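Local coordinates for Isomerase/lactonizing enzyme (PDB 2NQL), which is of unknown specific function but belongs to the enolase superfamily, pairing a mandelate racemase/muconate lactonizing enzyme-type N-terminal domain with a metal-binding barrel domain, at residues A80-N83 against D84-G88; I262-G265 against E266-T270; K293-T296 against N297-I301. All coordinates share one frame; numbering follows the deposited sequence.

Contact 1: residues A80-N83 against D84-G88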
ATOM      1  N   ALA A  80      -3.679  13.924   5.162  1.00 16.84           N
ATOM      2  CA  ALA A  80      -2.402  14.059   5.903  1.00 15.34           C
ATOM      3  C   ALA A  80      -1.205  13.931   4.981  1.00 18.64           C
ATOM      4  O   ALA A  80      -0.261  14.722   5.075  1.00 16.47           O
ATOM      5  CB  ALA A  80      -2.326  13.019   7.039  1.00 13.80           C
ATOM      6  N   LEU A  81      -1.229  12.943   4.094  1.00 13.86           N
ATOM      7  CA  LEU A  81      -0.119  12.738   3.155  1.00 16.27           C
ATOM      8  C   LEU A  81       0.105  13.998   2.338  1.00 19.89           C
ATOM      9  O   LEU A  81       1.245  14.463   2.183  1.00 16.87           O
ATOM     10  CB  LEU A  81      -0.381  11.515   2.252  1.00 12.36           C
ATOM     11  CG  LEU A  81      -0.279  10.190   3.012  1.00 15.36           C
ATOM     12  CD1 LEU A  81      -0.766   9.034   2.152  1.00 17.90           C
ATOM     13  CD2 LEU A  81       1.189   9.920   3.411  1.00 17.54           C
ATOM     14  N   ILE A  82      -0.983  14.578   1.835  1.00 13.46           N
ATOM     15  CA  ILE A  82      -0.826  15.752   0.987  1.00 15.38           C
ATOM     16  C   ILE A  82      -0.389  16.976   1.810  1.00 17.31           C
ATOM     17  O   ILE A  82       0.610  17.624   1.454  1.00 15.92           O
ATOM     18  CB  ILE A  82      -2.098  16.026   0.133  1.00 13.97           C
ATOM     19  CG1 ILE A  82      -2.311  14.845  -0.842  1.00 16.31           C
ATOM     20  CG2 ILE A  82      -1.959  17.374  -0.614  1.00 15.94           C
ATOM     21  CD1 ILE A  82      -3.639  14.944  -1.656  1.00 20.72           C
ATOM     22  N   ASN A  83      -1.098  17.268   2.904  1.00 15.38           N
ATOM     23  CA  ASN A  83      -0.816  18.479   3.696  1.00 14.62           C
ATOM     24  C   ASN A  83       0.558  18.430   4.404  1.00 19.65           C
ATOM     25  O   ASN A  83       1.273  19.451   4.459  1.00 19.93           O
ATOM     26  CB  ASN A  83      -1.901  18.750   4.732  1.00 18.96           C
ATOM     27  CG  ASN A  83      -3.214  19.204   4.081  1.00 18.93           C
ATOM     28  OD1 ASN A  83      -3.209  19.978   3.115  1.00 21.29           O
ATOM     29  ND2 ASN A  83      -4.329  18.706   4.601  1.00 20.36           N
ATOM     30  N   ASP A  84       0.909  17.260   4.929  1.00 16.34           N
ATOM     31  CA  ASP A  84       2.167  17.139   5.701  1.00 19.59           C
ATOM     32  C   ASP A  84       3.384  17.014   4.804  1.00 20.31           C
ATOM     33  O   ASP A  84       4.435  17.591   5.093  1.00 21.22           O
ATOM     34  CB  ASP A  84       2.137  15.946   6.679  1.00 19.49           C
ATOM     35  CG  ASP A  84       3.456  15.818   7.487  1.00 20.36           C
ATOM     36  OD1 ASP A  84       3.770  16.733   8.260  1.00 23.60           O
ATOM     37  OD2 ASP A  84       4.180  14.826   7.296  1.00 23.50           O
ATOM     38  N   LEU A  85       3.248  16.226   3.742  1.00 16.14           N
ATOM     39  CA  LEU A  85       4.381  15.781   2.949  1.00 16.48           C
ATOM     40  C   LEU A  85       4.348  16.237   1.497  1.00 21.78           C
ATOM     41  O   LEU A  85       5.300  16.845   1.012  1.00 18.31           O
ATOM     42  CB  LEU A  85       4.532  14.255   3.010  1.00 16.27           C
ATOM     43  CG  LEU A  85       5.547  13.613   2.045  1.00 17.14           C
ATOM     44  CD1 LEU A  85       7.024  13.968   2.395  1.00 18.53           C
ATOM     45  CD2 LEU A  85       5.360  12.089   1.882  1.00 22.02           C
ATOM     46  N   LEU A  86       3.279  15.910   0.775  1.00 15.72           N
ATOM     47  CA  LEU A  86       3.402  15.887  -0.683  1.00 17.63           C
ATOM     48  C   LEU A  86       3.261  17.278  -1.305  1.00 19.04           C
ATOM     49  O   LEU A  86       3.937  17.590  -2.283  1.00 18.82           O
ATOM     50  CB  LEU A  86       2.372  14.930  -1.292  1.00 13.48           C
ATOM     51  CG  LEU A  86       2.550  13.465  -0.950  1.00 15.66           C
ATOM     52  CD1 LEU A  86       1.230  12.724  -1.242  1.00 18.14           C
ATOM     53  CD2 LEU A  86       3.712  12.870  -1.775  1.00 19.33           C
ATOM     54  N   ALA A  87       2.387  18.104  -0.728  1.00 19.23           N
ATOM     55  CA  ALA A  87       2.140  19.453  -1.255  1.00 17.71           C
ATOM     56  C   ALA A  87       3.439  20.265  -1.322  1.00 21.68           C
ATOM     57  O   ALA A  87       3.673  20.972  -2.282  1.00 20.43           O
ATOM     58  CB  ALA A  87       1.133  20.191  -0.436  1.00 18.32           C
ATOM     59  N   GLY A  88       4.268  20.134  -0.293  1.00 20.35           N
ATOM     60  CA  GLY A  88       5.552  20.850  -0.222  1.00 17.73           C
ATOM     61  C   GLY A  88       6.491  20.552  -1.370  1.00 17.18           C
ATOM     62  O   GLY A  88       7.304  21.410  -1.741  1.00 21.48           O
TER
HETATM   63  O   HOH W   1       3.712  19.602   2.531  1.00 20.09           O

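Contact 2: residues I262-G265 against E266-T270. With NA (sodium ion), chain G.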
ATOM      1  N   ILE A 262     -10.609 -13.586 -18.379  1.00 29.35           N
ATOM      2  CA  ILE A 262     -10.472 -13.154 -16.987  1.00 30.26           C
ATOM      3  C   ILE A 262     -10.135 -11.670 -16.956  1.00 21.43           C
ATOM      4  O   ILE A 262      -9.260 -11.220 -17.680  1.00 25.14           O
ATOM      5  CB  ILE A 262      -9.426 -13.992 -16.194  1.00 28.71           C
ATOM      6  CG1 ILE A 262      -9.771 -15.499 -16.207  1.00 26.83           C
ATOM      7  CG2 ILE A 262      -9.259 -13.467 -14.756  1.00 30.95           C
ATOM      8  CD1 ILE A 262     -11.147 -15.850 -15.729  1.00 25.06           C
ATOM      9  N   ALA A 263     -10.853 -10.920 -16.122  1.00 25.16           N
ATOM     10  CA  ALA A 263     -10.632  -9.479 -16.012  1.00 23.51           C
ATOM     11  C   ALA A 263     -10.222  -9.133 -14.574  1.00 18.41           C
ATOM     12  O   ALA A 263     -10.841  -9.620 -13.630  1.00 23.46           O
ATOM     13  CB  ALA A 263     -11.916  -8.729 -16.386  1.00 23.55           C
ATOM     14  N   VAL A 264      -9.196  -8.292 -14.416  1.00 22.48           N
ATOM     15  CA  VAL A 264      -8.726  -7.890 -13.088  1.00 18.32           C
ATOM     16  C   VAL A 264      -8.157  -6.471 -13.178  1.00 22.47           C
ATOM     17  O   VAL A 264      -7.925  -5.964 -14.277  1.00 21.62           O
ATOM     18  CB  VAL A 264      -7.584  -8.838 -12.548  1.00 23.15           C
ATOM     19  CG1 VAL A 264      -8.124 -10.199 -12.152  1.00 22.42           C
ATOM     20  CG2 VAL A 264      -6.448  -8.961 -13.584  1.00 23.32           C
ATOM     21  N   GLY A 265      -7.937  -5.830 -12.032  1.00 21.32           N
ATOM     22  CA  GLY A 265      -7.065  -4.651 -11.997  1.00 21.50           C
ATOM     23  C   GLY A 265      -7.582  -3.398 -11.311  1.00 20.82           C
ATOM     24  O   GLY A 265      -6.818  -2.453 -11.143  1.00 20.87           O
ATOM     25  N   GLU A 266      -8.855  -3.378 -10.902  1.00 18.86           N
ATOM     26  CA  GLU A 266      -9.439  -2.164 -10.311  1.00 19.84           C
ATOM     27  C   GLU A 266      -8.708  -1.737  -9.041  1.00 18.41           C
ATOM     28  O   GLU A 266      -8.599  -0.538  -8.752  1.00 21.23           O
ATOM     29  CB  GLU A 266     -10.932  -2.337 -10.039  1.00 22.71           C
ATOM     30  CG  GLU A 266     -11.245  -3.228  -8.831  1.00 22.38           C
ATOM     31  CD  GLU A 266     -12.706  -3.309  -8.556  1.00 35.53           C
ATOM     32  OE1 GLU A 266     -13.407  -3.808  -9.457  1.00 35.00           O
ATOM     33  OE2 GLU A 266     -13.158  -2.865  -7.480  1.00 30.61           O
ATOM     34  N   GLU A 267      -8.153  -2.715  -8.320  1.00 17.03           N
ATOM     35  CA  GLU A 267      -7.552  -2.427  -7.023  1.00 19.65           C
ATOM     36  C   GLU A 267      -6.017  -2.308  -7.117  1.00 21.72           C
ATOM     37  O   GLU A 267      -5.341  -2.121  -6.112  1.00 22.15           O
ATOM     38  CB  GLU A 267      -7.964  -3.505  -6.028  1.00 21.88           C
ATOM     39  CG  GLU A 267      -7.260  -4.857  -6.240  1.00 23.46           C
ATOM     40  CD  GLU A 267      -7.991  -5.821  -7.176  1.00 31.40           C
ATOM     41  OE1 GLU A 267      -8.553  -5.387  -8.193  1.00 32.67           O
ATOM     42  OE2 GLU A 267      -8.005  -7.041  -6.903  1.00 36.23           O
ATOM     43  N   TRP A 268      -5.486  -2.397  -8.334  1.00 19.44           N
ATOM     44  CA  TRP A 268      -4.064  -2.088  -8.572  1.00 20.33           C
ATOM     45  C   TRP A 268      -3.770  -0.614  -8.364  1.00 17.00           C
ATOM     46  O   TRP A 268      -4.696   0.200  -8.239  1.00 20.08           O
ATOM     47  CB  TRP A 268      -3.657  -2.490  -9.983  1.00 19.27           C
ATOM     48  CG  TRP A 268      -3.724  -3.947 -10.248  1.00 17.71           C
ATOM     49  CD1 TRP A 268      -3.861  -4.959  -9.345  1.00 18.62           C
ATOM     50  CD2 TRP A 268      -3.649  -4.558 -11.530  1.00 19.31           C
ATOM     51  NE1 TRP A 268      -3.885  -6.170  -9.993  1.00 22.74           N
ATOM     52  CE2 TRP A 268      -3.755  -5.952 -11.337  1.00 21.79           C
ATOM     53  CE3 TRP A 268      -3.529  -4.057 -12.836  1.00 25.36           C
ATOM     54  CZ2 TRP A 268      -3.736  -6.862 -12.404  1.00 22.41           C
ATOM     55  CZ3 TRP A 268      -3.515  -4.969 -13.898  1.00 21.52           C
ATOM     56  CH2 TRP A 268      -3.600  -6.349 -13.668  1.00 24.54           C
ATOM     57  N   ARG A 269      -2.483  -0.258  -8.344  1.00 17.73           N
ATOM     58  CA  ARG A 269      -2.107   1.148  -8.322  1.00 16.06           C
ATOM     59  C   ARG A 269      -1.175   1.553  -9.479  1.00 15.77           C
ATOM     60  O   ARG A 269      -1.246   2.667  -9.951  1.00 17.83           O
ATOM     61  CB  ARG A 269      -1.471   1.523  -6.960  1.00 19.12           C
ATOM     62  CG  ARG A 269      -2.388   1.339  -5.732  1.00 20.02           C
ATOM     63  CD  ARG A 269      -3.591   2.271  -5.776  1.00 18.77           C
ATOM     64  NE  ARG A 269      -4.308   2.324  -4.493  1.00 17.43           N
ATOM     65  CZ  ARG A 269      -5.250   1.461  -4.129  1.00 20.47           C
ATOM     66  NH1 ARG A 269      -5.631   0.462  -4.931  1.00 18.05           N
ATOM     67  NH2 ARG A 269      -5.813   1.588  -2.940  1.00 16.34           N
ATOM     68  N   THR A 270      -0.265   0.658  -9.896  1.00 18.09           N
ATOM     69  CA  THR A 270       0.736   1.028 -10.913  1.00 20.62           C
ATOM     70  C   THR A 270       0.959  -0.145 -11.870  1.00 21.24           C
ATOM     71  O   THR A 270       0.505  -1.262 -11.626  1.00 20.24           O
ATOM     72  CB  THR A 270       2.110   1.357 -10.273  1.00 19.33           C
ATOM     73  OG1 THR A 270       2.661   0.139  -9.778  1.00 18.80           O
ATOM     74  CG2 THR A 270       1.986   2.427  -9.127  1.00 19.64           C
TER
HETATM   75 NA    NA G 401     -13.740  -3.960 -11.579  1.00 49.12          NA
HETATM   76  O   HOH W   2      -9.689  -6.940  -9.863  1.00 31.73           O
HETATM   77  O   HOH W   3     -11.192  -5.365 -11.524  1.00 22.70           O
HETATM   78  O   HOH W   4     -14.677  -2.798 -13.422  1.00 32.84           O

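Contact 3: residues K293-T296 against N297-I301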
ATOM      1  N   LYS A 293      -5.248   5.617  -9.256  1.00 16.93           N
ATOM      2  CA  LYS A 293      -4.052   5.479 -10.114  1.00 15.97           C
ATOM      3  C   LYS A 293      -3.461   6.794 -10.600  1.00 19.14           C
ATOM      4  O   LYS A 293      -2.251   6.999 -10.498  1.00 19.61           O
ATOM      5  CB  LYS A 293      -4.294   4.519 -11.303  1.00 14.56           C
ATOM      6  CG  LYS A 293      -4.610   3.105 -10.877  1.00 13.11           C
ATOM      7  CD  LYS A 293      -4.807   2.202 -12.087  1.00 16.18           C
ATOM      8  CE  LYS A 293      -5.028   0.766 -11.671  1.00 18.73           C
ATOM      9  NZ  LYS A 293      -6.303   0.568 -10.895  1.00 17.35           N
ATOM     10  N   GLY A 294      -4.303   7.682 -11.131  1.00 17.99           N
ATOM     11  CA  GLY A 294      -3.843   8.942 -11.716  1.00 15.51           C
ATOM     12  C   GLY A 294      -3.508   8.684 -13.179  1.00 19.96           C
ATOM     13  O   GLY A 294      -3.399   7.530 -13.593  1.00 18.79           O
ATOM     14  N   ILE A 295      -3.370   9.760 -13.948  1.00 16.84           N
ATOM     15  CA  ILE A 295      -3.218   9.669 -15.402  1.00 17.77           C
ATOM     16  C   ILE A 295      -1.887   9.020 -15.801  1.00 20.10           C
ATOM     17  O   ILE A 295      -1.851   8.132 -16.652  1.00 18.51           O
ATOM     18  CB  ILE A 295      -3.393  11.057 -16.067  1.00 20.51           C
ATOM     19  CG1 ILE A 295      -4.878  11.467 -16.021  1.00 17.73           C
ATOM     20  CG2 ILE A 295      -2.876  11.051 -17.559  1.00 17.73           C
ATOM     21  CD1 ILE A 295      -5.105  12.942 -16.147  1.00 18.25           C
ATOM     22  N   THR A 296      -0.799   9.469 -15.191  1.00 19.43           N
ATOM     23  CA  THR A 296       0.529   8.858 -15.464  1.00 17.37           C
ATOM     24  C   THR A 296       0.515   7.322 -15.338  1.00 19.13           C
ATOM     25  O   THR A 296       0.953   6.621 -16.258  1.00 19.09           O
ATOM     26  CB  THR A 296       1.603   9.475 -14.566  1.00 15.91           C
ATOM     27  OG1 THR A 296       1.676  10.881 -14.814  1.00 19.77           O
ATOM     28  CG2 THR A 296       2.987   8.804 -14.777  1.00 17.16           C
ATOM     29  N   ASN A 297      -0.021   6.801 -14.225  1.00 18.10           N
ATOM     30  CA  ASN A 297      -0.146   5.350 -14.028  1.00 20.05           C
ATOM     31  C   ASN A 297      -1.056   4.645 -15.001  1.00 19.97           C
ATOM     32  O   ASN A 297      -0.765   3.545 -15.454  1.00 21.76           O
ATOM     33  CB  ASN A 297      -0.586   5.024 -12.584  1.00 17.24           C
ATOM     34  CG  ASN A 297       0.588   5.050 -11.605  1.00 21.97           C
ATOM     35  OD1 ASN A 297       1.679   4.571 -11.925  1.00 21.26           O
ATOM     36  ND2 ASN A 297       0.358   5.583 -10.405  1.00 18.25           N
ATOM     37  N   PHE A 298      -2.178   5.292 -15.302  1.00 19.11           N
ATOM     38  CA  PHE A 298      -3.199   4.731 -16.176  1.00 20.21           C
ATOM     39  C   PHE A 298      -2.589   4.578 -17.581  1.00 18.98           C
ATOM     40  O   PHE A 298      -2.728   3.516 -18.188  1.00 22.76           O
ATOM     41  CB  PHE A 298      -4.358   5.714 -16.179  1.00 25.60           C
ATOM     42  CG  PHE A 298      -5.695   5.139 -16.508  1.00 24.77           C
ATOM     43  CD1 PHE A 298      -6.600   4.812 -15.486  1.00 24.66           C
ATOM     44  CD2 PHE A 298      -6.108   5.051 -17.844  1.00 23.93           C
ATOM     45  CE1 PHE A 298      -7.882   4.363 -15.794  1.00 19.54           C
ATOM     46  CE2 PHE A 298      -7.384   4.585 -18.167  1.00 29.63           C
ATOM     47  CZ  PHE A 298      -8.269   4.246 -17.146  1.00 23.32           C
ATOM     48  N   ILE A 299      -1.876   5.606 -18.061  1.00 18.23           N
ATOM     49  CA  ILE A 299      -1.246   5.616 -19.388  0.50 22.18           C
ATOM     50  C   ILE A 299      -0.197   4.487 -19.514  1.00 27.83           C
ATOM     51  O   ILE A 299      -0.111   3.789 -20.521  1.00 24.02           O
ATOM     52  CB  ILE A 299      -0.628   7.039 -19.681  0.50 22.36           C
ATOM     53  CG1 ILE A 299      -1.723   8.049 -20.062  0.50 20.90           C
ATOM     54  CG2 ILE A 299       0.446   7.006 -20.755  0.50 24.89           C
ATOM     55  CD1 ILE A 299      -2.769   7.516 -21.046  0.50 26.98           C
ATOM     56  N   ARG A 300       0.599   4.310 -18.466  1.00 20.39           N
ATOM     57  CA  ARG A 300       1.596   3.215 -18.437  1.00 18.30           C
ATOM     58  C   ARG A 300       0.983   1.815 -18.382  1.00 21.29           C
ATOM     59  O   ARG A 300       1.482   0.903 -19.032  1.00 23.59           O
ATOM     60  CB  ARG A 300       2.595   3.414 -17.290  1.00 21.88           C
ATOM     61  CG  ARG A 300       3.351   4.722 -17.399  1.00 20.94           C
ATOM     62  CD  ARG A 300       4.166   5.031 -16.134  1.00 25.93           C
ATOM     63  NE  ARG A 300       5.013   6.207 -16.351  1.00 22.50           N
ATOM     64  CZ  ARG A 300       5.721   6.832 -15.410  1.00 24.81           C
ATOM     65  NH1 ARG A 300       5.659   6.419 -14.146  1.00 20.96           N
ATOM     66  NH2 ARG A 300       6.461   7.898 -15.730  1.00 22.82           N
ATOM     67  N   ILE A 301      -0.106   1.641 -17.626  1.00 20.94           N
ATOM     68  CA  ILE A 301      -0.858   0.390 -17.642  1.00 18.67           C
ATOM     69  C   ILE A 301      -1.438   0.105 -19.055  1.00 23.40           C
ATOM     70  O   ILE A 301      -1.390  -1.040 -19.556  1.00 22.52           O
ATOM     71  CB  ILE A 301      -1.943   0.371 -16.534  1.00 19.45           C
ATOM     72  CG1 ILE A 301      -1.282   0.144 -15.161  1.00 19.90           C
ATOM     73  CG2 ILE A 301      -3.002  -0.668 -16.811  1.00 19.52           C
ATOM     74  CD1 ILE A 301      -2.141   0.582 -13.973  1.00 20.75           C
TER
HETATM   75  O   HOH W   5      -0.346   8.660 -11.815  1.00 18.70           O

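Contact 1: residues A80-N83 against D84-G88
Leu86 drops its CD1 methyl into the notch between Leu81 and Ile82, a little more than one turn back along the same helix. The methyl lies 4.0 Å from Leu81 CB on one wall of the notch and 4.1 Å from Ile82 CG1 on the other. It gets there because Leu86 CG stands anti to the carbonyl carbon (chi1 -65°), which swings the branch back over the preceding turn. The second bump is smaller: Ala87 CB faces Ile82 CG2, methyl to methyl, at 4.2 Å.

The Leu81-Leu86 and Ile82-Ala87 pairings span five residues because the helix widens here into a pi-type turn. Leu81 O is gripped twice, with Leu86 N at 2.9 Å in the carbonyl plane. Leu85 N is also bonded to Leu81 O, at 3.1 Å, but from well above that plane. Ala87 N bonds Ile82 O at 2.9 Å, so the wide spacing carries on. One step further, water 1 spans the gap, donating to Asn83 O and accepting from Gly88 N. Earlier in the stretch, Asp84 N still makes the regular alpha-helical bond to Ala80 O.

Helix 75-90 packs against strand 5-15 and helices 98-109 and 117-138. Ile82 and Ala87 lie on Val8 of strand 5-15, Leu86 packs on Leu123 and Leu126 of helix 117-138, and Met108 of helix 98-109 touches both Leu85 and Leu86. Asn83 ND2 bonds the terminal Ile388, while Asp84 OD2 bonds Tyr36 of the second subunit, whose Phe118 packs on Leu81.

Contact 2: residues I262-G265 against E266-T270
Gly265 sets its CA over one face of the Trp268 indole, a CH-pi contact 3.6 Å from the centroid of the six-membered ring and only 17° off the ring normal. Having no side chain, Gly265 lets the ring come this close. Beside it, Val264 CG2 reaches Trp268 CZ2 at 3.6 Å, approaching the ring obliquely. The backbone closes the same loop: Trp268 N bonds Gly265 O at 3.1 Å, from 65° above the carbonyl plane, and the four residues Gly265 to Trp268 form a type I beta turn.

The second residue of that turn, Glu266, is a ligand of the metal. Glu266 CG occupies the crowded position between its own N and carbonyl carbon (chi1 74°), and the chain then runs out extended until OE1 binds the sodium ion at 2.1 Å. Glu266 N meanwhile donates to water 3, which itself sits 2.9 Å from the sodium, so main chain and side chain of one residue both address the ion. Water 4 is a further ligand of the sodium, at 2.4 Å. Alongside, water 2 accepts from Gly265 N at 3.0 Å and donates to Glu267 OE1.

Further out, Glu240 OE2 completes the protein's share of the metal shell, and Glu266 OE2 is bonded to a glycerol. Glu267 OE2 is fixed by Thr245 and Trp217, while Lys293 NZ ties down the carbonyl oxygens of Gly265 and Trp268.

With two carboxylates converging on one cation and waters making up further ligands, this is consistent with the metal site of the enolase superfamily, whose ligands lie at the C-terminal ends of the barrel strands. Relatives usually hold magnesium in such a place, and sodium probably sits in the corresponding site here.

Contact 3: residues K293-T296 against N297-I301
Thr296 presses its CG2 methyl against one face of the Arg300 guanidinium, centred over it and 3.4 Å from CZ. The two side chains run side by side in the same direction. The Thr296 torsion (chi1 -60°) places OG1 beside the backbone N and CG2 anti to that N, on the side where the arginine runs; the arginine chain, extended from CG to NE, holds the flat group over the methyl. Both polar ends are anchored elsewhere: Arg300 NH1 in a salt bridge with Asp103, Thr296 OG1 in hydrogen bonds to Asp127, Ser99 and Trp131.

On another side of the helix, Lys293 and Ile301 meet at about a right angle. The lysine CD rests 3.6 Å from Ile301 CD1, after which a bend at the last torsion (chi4 65°) turns NZ away from Ile301 toward the loop of Gly265 and Trp268.

Between these two pairs, Asn297 folds its amide back on the chain. Its ND2 donates to Lys293 O at 3.0 Å, with the acceptor lying nearly in the amide plane and a fairly straight N-H angle of 157°; ND2 also bonds Tyr102. Water 5 gives the same Lys293 O a second donor at 2.8 Å, and accepts from Asn297 N at 3.1 Å. One carbonyl is thus held by both the side chain and, through water, the main chain of Asn297.

Gly294, with positive phi, marks the break between helices 290-293 and 295-308 and takes the N-cap position of the second, its O accepting from Phe298 N at 3.1 Å. Strand 285-286, helix 295-308 and the parallel neighbouring strand 311-312 make a beta-alpha-beta crossover, the repeating element of a TIM-like barrel; this connection also holds the short helix 290-293.

In the fold
Contacts 2 and 3 are directly joined, their centres 12 Å apart: Lys293 NZ of contact 3 sits 3.1 Å from Gly265 O and equally far from Trp268 O, probably bonding both. This ties the residue just ahead of the N-cap of helix 295-308 to the turn that carries Glu266, with the Lys293 side chain about 9 Å from the sodium ion. Contact 1 stands apart in the N-terminal domain, its centre 26 Å from that of contact 2 and 21 Å from that of contact 3. Helices 98-109 and 117-138 lie between, offering Met108 and Leu123 to contact 1, Asp103 and Asp127 to contact 3. Contacts 1 and 2 both touch the second subunit.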